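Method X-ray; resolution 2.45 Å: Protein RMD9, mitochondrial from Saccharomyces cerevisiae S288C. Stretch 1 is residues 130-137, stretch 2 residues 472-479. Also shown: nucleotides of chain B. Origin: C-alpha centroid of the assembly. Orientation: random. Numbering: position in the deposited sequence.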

ATOM      1  N   SER A 130     -11.246  -8.028   3.276  1.00 71.45           N
ATOM      2  CA  SER A 130     -12.366  -7.110   3.458  1.00 77.41           C
ATOM      3  C   SER A 130     -11.924  -5.809   4.112  1.00 78.29           C
ATOM      4  O   SER A 130     -12.571  -4.772   3.931  1.00 89.27           O
ATOM      5  CB  SER A 130     -13.461  -7.780   4.288  1.00 80.32           C
ATOM      6  OG  SER A 130     -12.946  -8.243   5.523  1.00 84.28           O
ATOM      7  N   ARG A 131     -10.834  -5.844   4.870  1.00 72.10           N
ATOM      8  CA  ARG A 131     -10.264  -4.649   5.471  1.00 71.04           C
ATOM      9  C   ARG A 131      -8.803  -4.928   5.780  1.00 73.57           C
ATOM     10  O   ARG A 131      -8.380  -6.082   5.876  1.00 68.47           O
ATOM     11  CB  ARG A 131     -11.017  -4.236   6.739  1.00 73.18           C
ATOM     12  CG  ARG A 131     -10.900  -5.233   7.881  1.00 78.60           C
ATOM     13  CD  ARG A 131     -11.477  -4.665   9.168  1.00 88.47           C
ATOM     14  NE  ARG A 131     -11.373  -5.603  10.281  1.00 93.93           N
ATOM     15  CZ  ARG A 131     -10.341  -5.663  11.118  1.00 98.48           C
ATOM     16  NH1 ARG A 131      -9.316  -4.834  10.974  1.00 98.93           N
ATOM     17  NH2 ARG A 131     -10.335  -6.551  12.103  1.00101.59           N
ATOM     18  N   LYS A 132      -8.034  -3.855   5.918  1.00 80.33           N
ATOM     19  CA  LYS A 132      -6.657  -4.002   6.357  1.00 72.86           C
ATOM     20  C   LYS A 132      -6.630  -4.478   7.807  1.00 70.71           C
ATOM     21  O   LYS A 132      -7.447  -4.036   8.622  1.00 71.80           O
ATOM     22  CB  LYS A 132      -5.900  -2.682   6.223  1.00 68.19           C
ATOM     23  CG  LYS A 132      -5.549  -2.310   4.795  1.00 74.24           C
ATOM     24  CD  LYS A 132      -4.999  -0.895   4.708  1.00 76.67           C
ATOM     25  CE  LYS A 132      -3.842  -0.682   5.667  1.00 72.65           C
ATOM     26  NZ  LYS A 132      -3.253   0.677   5.521  1.00 68.67           N
ATOM     27  N   PRO A 133      -5.726  -5.388   8.156  1.00 70.85           N
ATOM     28  CA  PRO A 133      -5.612  -5.804   9.555  1.00 69.69           C
ATOM     29  C   PRO A 133      -5.069  -4.679  10.419  1.00 70.93           C
ATOM     30  O   PRO A 133      -4.329  -3.807   9.958  1.00 75.90           O
ATOM     31  CB  PRO A 133      -4.638  -6.986   9.499  1.00 68.61           C
ATOM     32  CG  PRO A 133      -3.858  -6.780   8.245  1.00 66.78           C
ATOM     33  CD  PRO A 133      -4.817  -6.143   7.276  1.00 72.57           C
ATOM     34  N   ASP A 134      -5.461  -4.707  11.690  1.00 72.84           N
ATOM     35  CA  ASP A 134      -4.969  -3.731  12.651  1.00 74.52           C
ATOM     36  C   ASP A 134      -3.460  -3.859  12.819  1.00 80.02           C
ATOM     37  O   ASP A 134      -2.898  -4.957  12.793  1.00 85.90           O
ATOM     38  CB  ASP A 134      -5.665  -3.915  13.999  1.00 80.09           C
ATOM     39  CG  ASP A 134      -7.170  -3.783  13.899  1.00 84.80           C
ATOM     40  OD1 ASP A 134      -7.646  -3.116  12.958  1.00 86.65           O
ATOM     41  OD2 ASP A 134      -7.878  -4.342  14.762  1.00 88.09           O
ATOM     42  N   TYR A 135      -2.803  -2.712  12.999  1.00 78.44           N
ATOM     43  CA  TYR A 135      -1.346  -2.693  13.104  1.00 78.05           C
ATOM     44  C   TYR A 135      -0.852  -3.388  14.366  1.00 83.98           C
ATOM     45  O   TYR A 135       0.264  -3.917  14.380  1.00 85.48           O
ATOM     46  CB  TYR A 135      -0.831  -1.253  13.080  1.00 77.72           C
ATOM     47  CG  TYR A 135      -1.157  -0.482  11.822  1.00 75.85           C
ATOM     48  CD1 TYR A 135      -1.452  -1.138  10.634  1.00 74.29           C
ATOM     49  CD2 TYR A 135      -1.162   0.907  11.823  1.00 79.64           C
ATOM     50  CE1 TYR A 135      -1.748  -0.432   9.484  1.00 71.41           C
ATOM     51  CE2 TYR A 135      -1.456   1.621  10.679  1.00 75.26           C
ATOM     52  CZ  TYR A 135      -1.749   0.949   9.514  1.00 78.02           C
ATOM     53  OH  TYR A 135      -2.041   1.659   8.376  1.00 75.47           O
ATOM     54  N   ASP A 136      -1.651  -3.381  15.430  1.00 78.35           N
ATOM     55  CA  ASP A 136      -1.219  -3.908  16.717  1.00 89.03           C
ATOM     56  C   ASP A 136      -1.551  -5.383  16.907  1.00 86.95           C
ATOM     57  O   ASP A 136      -1.179  -5.955  17.938  1.00 89.25           O
ATOM     58  CB  ASP A 136      -1.848  -3.093  17.855  1.00 83.29           C
ATOM     59  CG  ASP A 136      -3.363  -3.154  17.850  1.00 83.40           C
ATOM     60  OD1 ASP A 136      -3.951  -3.314  16.758  1.00 81.31           O
ATOM     61  OD2 ASP A 136      -3.967  -3.047  18.938  1.00 85.83           O
ATOM     62  N   SER A 137      -2.235  -6.009  15.954  1.00 78.60           N
ATOM     63  CA  SER A 137      -2.621  -7.409  16.054  1.00 78.11           C
ATOM     64  C   SER A 137      -1.791  -8.253  15.096  1.00 75.62           C
ATOM     65  O   SER A 137      -1.146  -7.738  14.179  1.00 74.07           O
ATOM     66  CB  SER A 137      -4.113  -7.593  15.756  1.00 87.33           C
ATOM     67  OG  SER A 137      -4.385  -7.375  14.383  1.00 95.54           O
ATOM     68  N   GLY A 472     -16.911 -11.310  15.377  1.00116.19           N
ATOM     69  CA  GLY A 472     -15.984 -12.247  15.976  1.00120.15           C
ATOM     70  C   GLY A 472     -14.643 -11.680  16.375  1.00122.08           C
ATOM     71  O   GLY A 472     -13.684 -12.443  16.523  1.00130.93           O
ATOM     72  N   GLN A 473     -14.538 -10.366  16.559  1.00113.61           N
ATOM     73  CA  GLN A 473     -13.282  -9.784  17.014  1.00108.73           C
ATOM     74  C   GLN A 473     -12.964 -10.249  18.429  1.00111.95           C
ATOM     75  O   GLN A 473     -13.846 -10.334  19.289  1.00110.82           O
ATOM     76  CB  GLN A 473     -13.346  -8.257  16.960  1.00107.99           C
ATOM     77  CG  GLN A 473     -12.841  -7.655  15.654  1.00109.45           C
ATOM     78  CD  GLN A 473     -11.328  -7.731  15.516  1.00110.99           C
ATOM     79  OE1 GLN A 473     -10.762  -8.807  15.320  1.00116.81           O
ATOM     80  NE2 GLN A 473     -10.667  -6.582  15.618  1.00104.23           N
ATOM     81  N   GLN A 474     -11.688 -10.552  18.665  1.00117.29           N
ATOM     82  CA  GLN A 474     -11.276 -11.105  19.950  1.00129.54           C
ATOM     83  C   GLN A 474     -11.367 -10.060  21.055  1.00122.47           C
ATOM     84  O   GLN A 474     -12.120 -10.225  22.022  1.00132.33           O
ATOM     85  CB  GLN A 474      -9.855 -11.656  19.842  1.00141.65           C
ATOM     86  CG  GLN A 474      -9.592 -12.414  18.558  1.00149.36           C
ATOM     87  CD  GLN A 474      -8.115 -12.544  18.256  1.00151.23           C
ATOM     88  OE1 GLN A 474      -7.683 -12.355  17.119  1.00149.17           O
ATOM     89  NE2 GLN A 474      -7.330 -12.865  19.278  1.00152.35           N
ATOM     90  N   TYR A 475     -10.605  -8.975  20.929  1.00105.96           N
ATOM     91  CA  TYR A 475     -10.515  -7.971  21.979  1.00 98.41           C
ATOM     92  C   TYR A 475     -10.579  -6.587  21.336  1.00 95.35           C
ATOM     93  O   TYR A 475     -10.842  -6.445  20.138  1.00 88.42           O
ATOM     94  CB  TYR A 475      -9.240  -8.184  22.807  1.00104.31           C
ATOM     95  CG  TYR A 475      -9.011  -9.630  23.198  1.00118.60           C
ATOM     96  CD1 TYR A 475      -9.760 -10.228  24.206  1.00125.90           C
ATOM     97  CD2 TYR A 475      -8.051 -10.400  22.553  1.00123.36           C
ATOM     98  CE1 TYR A 475      -9.555 -11.555  24.560  1.00134.47           C
ATOM     99  CE2 TYR A 475      -7.839 -11.724  22.899  1.00128.48           C
ATOM    100  CZ  TYR A 475      -8.593 -12.297  23.904  1.00132.59           C
ATOM    101  OH  TYR A 475      -8.386 -13.613  24.252  1.00131.97           O
ATOM    102  N   ILE A 476     -10.339  -5.560  22.143  1.00 92.50           N
ATOM    103  CA  ILE A 476     -10.417  -4.175  21.692  1.00 88.37           C
ATOM    104  C   ILE A 476      -9.040  -3.740  21.211  1.00 90.55           C
ATOM    105  O   ILE A 476      -8.069  -3.762  21.975  1.00 83.74           O
ATOM    106  CB  ILE A 476     -10.927  -3.256  22.811  1.00 89.66           C
ATOM    107  CG1 ILE A 476     -12.379  -3.594  23.159  1.00 92.45           C
ATOM    108  CG2 ILE A 476     -10.787  -1.798  22.410  1.00 84.04           C
ATOM    109  CD1 ILE A 476     -12.982  -2.679  24.202  1.00 93.46           C
ATOM    110  N   ALA A 477      -8.956  -3.333  19.949  1.00 88.29           N
ATOM    111  CA  ALA A 477      -7.691  -2.944  19.351  1.00 85.20           C
ATOM    112  C   ALA A 477      -7.407  -1.466  19.606  1.00 85.58           C
ATOM    113  O   ALA A 477      -8.237  -0.724  20.139  1.00 77.18           O
ATOM    114  CB  ALA A 477      -7.693  -3.251  17.856  1.00 85.34           C
ATOM    115  N   ASN A 478      -6.205  -1.035  19.212  1.00 78.42           N
ATOM    116  CA  ASN A 478      -5.821   0.362  19.382  1.00 75.98           C
ATOM    117  C   ASN A 478      -6.710   1.291  18.562  1.00 76.11           C
ATOM    118  O   ASN A 478      -7.085   2.372  19.031  1.00 74.16           O
ATOM    119  CB  ASN A 478      -4.355   0.557  18.998  1.00 75.96           C
ATOM    120  CG  ASN A 478      -3.402   0.091  20.080  1.00 81.32           C
ATOM    121  OD1 ASN A 478      -3.780  -0.047  21.245  1.00 83.38           O
ATOM    122  ND2 ASN A 478      -2.151  -0.141  19.703  1.00 76.16           N
ATOM    123  N   ALA A 479      -7.059   0.888  17.338  1.00 72.80           N
ATOM    124  CA  ALA A 479      -7.879   1.746  16.488  1.00 75.68           C
ATOM    125  C   ALA A 479      -9.252   1.992  17.097  1.00 78.34           C
ATOM    126  O   ALA A 479      -9.854   3.047  16.866  1.00 74.21           O
ATOM    127  CB  ALA A 479      -8.014   1.139  15.091  1.00 67.50           C
TER
ATOM    128  P     C B  12      -7.256   6.929  12.366  1.00 68.42           P
ATOM    129  OP1   C B  12      -7.291   8.049  13.339  1.00 69.74           O
ATOM    130  OP2   C B  12      -6.720   7.152  11.001  1.00 77.83           O
ATOM    131  O5'   C B  12      -6.441   5.735  13.035  1.00 69.12           O
ATOM    132  C5'   C B  12      -6.609   5.433  14.415  1.00 70.45           C
ATOM    133  C4'   C B  12      -5.424   4.698  14.993  1.00 73.76           C
ATOM    134  O4'   C B  12      -5.478   3.301  14.593  1.00 73.96           O
ATOM    135  C3'   C B  12      -4.045   5.216  14.580  1.00 71.74           C
ATOM    136  O3'   C B  12      -3.161   5.164  15.698  1.00 73.47           O
ATOM    137  C2'   C B  12      -3.595   4.209  13.523  1.00 70.57           C
ATOM    138  O2'   C B  12      -2.195   4.074  13.403  1.00 71.17           O
ATOM    139  C1'   C B  12      -4.244   2.919  14.019  1.00 70.50           C
ATOM    140  N1    C B  12      -4.520   1.939  12.956  1.00 69.08           N
ATOM    141  C2    C B  12      -4.164   0.604  13.166  1.00 74.70           C
ATOM    142  O2    C B  12      -3.631   0.284  14.240  1.00 78.69           O
ATOM    143  N3    C B  12      -4.409  -0.309  12.198  1.00 68.08           N
ATOM    144  C4    C B  12      -4.984   0.066  11.057  1.00 72.60           C
ATOM    145  N4    C B  12      -5.204  -0.876  10.135  1.00 72.29           N
ATOM    146  C5    C B  12      -5.356   1.421  10.812  1.00 66.58           C
ATOM    147  C6    C B  12      -5.108   2.316  11.779  1.00 67.72           C
ATOM    148  P     A B   9      -1.915   0.544   1.998  1.00 72.18           P
ATOM    149  OP1   A B   9      -1.625   0.842   3.423  1.00 78.68           O
ATOM    150  OP2   A B   9      -2.813  -0.589   1.670  1.00 97.69           O
ATOM    151  O5'   A B   9      -2.521   1.857   1.316  1.00 74.41           O
ATOM    152  C5'   A B   9      -3.281   1.785   0.113  1.00 62.16           C
ATOM    153  C4'   A B   9      -4.731   2.164   0.301  1.00 66.19           C
ATOM    154  O4'   A B   9      -5.568   1.149  -0.307  1.00 68.78           O
ATOM    155  C3'   A B   9      -5.232   2.270   1.736  1.00 72.64           C
ATOM    156  O3'   A B   9      -4.970   3.550   2.293  1.00 70.75           O
ATOM    157  C2'   A B   9      -6.721   1.961   1.606  1.00 72.39           C
ATOM    158  O2'   A B   9      -7.437   3.112   1.188  1.00 70.44           O
ATOM    159  C1'   A B   9      -6.733   0.948   0.462  1.00 69.10           C
ATOM    160  N9    A B   9      -6.742  -0.454   0.925  1.00 64.93           N
ATOM    161  C8    A B   9      -5.668  -1.307   0.974  1.00 59.46           C
ATOM    162  N7    A B   9      -5.956  -2.509   1.410  1.00 66.13           N
ATOM    163  C5    A B   9      -7.320  -2.448   1.658  1.00 65.35           C
ATOM    164  C6    A B   9      -8.234  -3.405   2.137  1.00 65.01           C
ATOM    165  N6    A B   9      -7.897  -4.654   2.464  1.00 70.05           N
ATOM    166  N1    A B   9      -9.525  -3.031   2.271  1.00 66.22           N
ATOM    167  C2    A B   9      -9.861  -1.776   1.941  1.00 68.99           C
ATOM    168  N3    A B   9      -9.093  -0.789   1.482  1.00 61.05           N
ATOM    169  C4    A B   9      -7.819  -1.191   1.360  1.00 59.07           C
ATOM    170  P     U B  10      -5.199   3.841   3.858  1.00 68.94           P
ATOM    171  OP1   U B  10      -4.477   5.098   4.184  1.00 62.26           O
ATOM    172  OP2   U B  10      -4.888   2.605   4.621  1.00 66.41           O
ATOM    173  O5'   U B  10      -6.762   4.130   3.986  1.00 61.04           O
ATOM    174  C5'   U B  10      -7.322   5.366   3.564  1.00 60.78           C
ATOM    175  C4'   U B  10      -8.779   5.455   3.942  1.00 60.64           C
ATOM    176  O4'   U B  10      -9.487   4.334   3.360  1.00 60.63           O
ATOM    177  C3'   U B  10      -9.076   5.368   5.433  1.00 63.51           C
ATOM    178  O3'   U B  10      -8.994   6.632   6.071  1.00 62.27           O
ATOM    179  C2'   U B  10     -10.477   4.764   5.483  1.00 62.87           C
ATOM    180  O2'   U B  10     -11.469   5.769   5.341  1.00 65.73           O
ATOM    181  C1'   U B  10     -10.491   3.877   4.236  1.00 65.04           C
ATOM    182  N1    U B  10     -10.238   2.448   4.537  1.00 71.78           N
ATOM    183  C2    U B  10     -11.335   1.614   4.649  1.00 72.24           C
ATOM    184  O2    U B  10     -12.481   2.008   4.518  1.00 74.70           O
ATOM    185  N3    U B  10     -11.038   0.301   4.918  1.00 72.63           N
ATOM    186  C4    U B  10      -9.783  -0.248   5.081  1.00 72.53           C
ATOM    187  O4    U B  10      -9.678  -1.451   5.321  1.00 67.09           O
ATOM    188  C5    U B  10      -8.700   0.679   4.948  1.00 70.67           C
ATOM    189  C6    U B  10      -8.959   1.962   4.685  1.00 68.23           C
HETATM  190  O   HOH W   1      -5.668  -1.029  15.978  1.00 71.87           O

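The most unusual feature of this contact is that a nucleotide base takes part in it: a single water ties together both stretches and cytidine C12 of chain B. Water 1 donates to Asp 136 OD1 at 3.0 Å and to O2 of C12 at 3.0 Å, and accepts from the backbone N of Ala 479 at 2.7 Å. Both of its protons and an acceptor site are thereby accounted for, one link to each stretch and one to the RNA.

Direct polar contact between the stretches rests on one hydrogen bond. The backbone N of Asn 478 donates to Asp 136 OD2 over 3.0 Å, with an N-H...acceptor angle of 151°. Ala 477 occupies the N-cap position, and Asn 478 and Ala 479 begin the helix, where amide groups lack the carbonyl partners that a preceding turn would supply. The carboxylate of Asp 136 meets this need from a segment more than 300 residues away in sequence: OD2 takes the Asn 478 amide directly, while OD1 reaches the Ala 479 amide through the water. This also fits the register, since the closest CA atoms across the stretches are those of Asp 136 and Asn 478, 6.8 Å apart. Asp 136 has chi1 in the p well, its CA-to-CB bond points toward stretch 2, and 62 Å² of the residue is covered, the largest share in a contact burying 251 Å² in all.

The remaining contacts between the stretches are packing. Asp 134 OD2 lies 3.3 Å from Ala 477 CB and 3.7 Å from Gln 473 NE2; its carboxylate oxygens also have hydrogen-bond partners elsewhere in the structure. Gln 473 NE2 approaches Arg 131 NH2 to 3.5 Å, obliquely to the guanidinium. Both atoms are nitrogens that carry protons, so proximity here does not imply a bond.

Within stretch 1, Arg 131 NH1 forms a salt bridge with Asp 134 OD1 at 3.1 Å; the hydrogen bond in it, at 127°, is weak. A type I turn from Asp 134 to Ser 137 places Asp 136 at its third position; the closing bond from Ser 137 N to Asp 134 O, at 3.4 Å, is weak.

The same segment reads the base edge of C12. Tyr 135 N donates to C12 N3 at 3.0 Å and 151°, and C12 N4 donates to Pro 133 O at 3.1 Å and 160°.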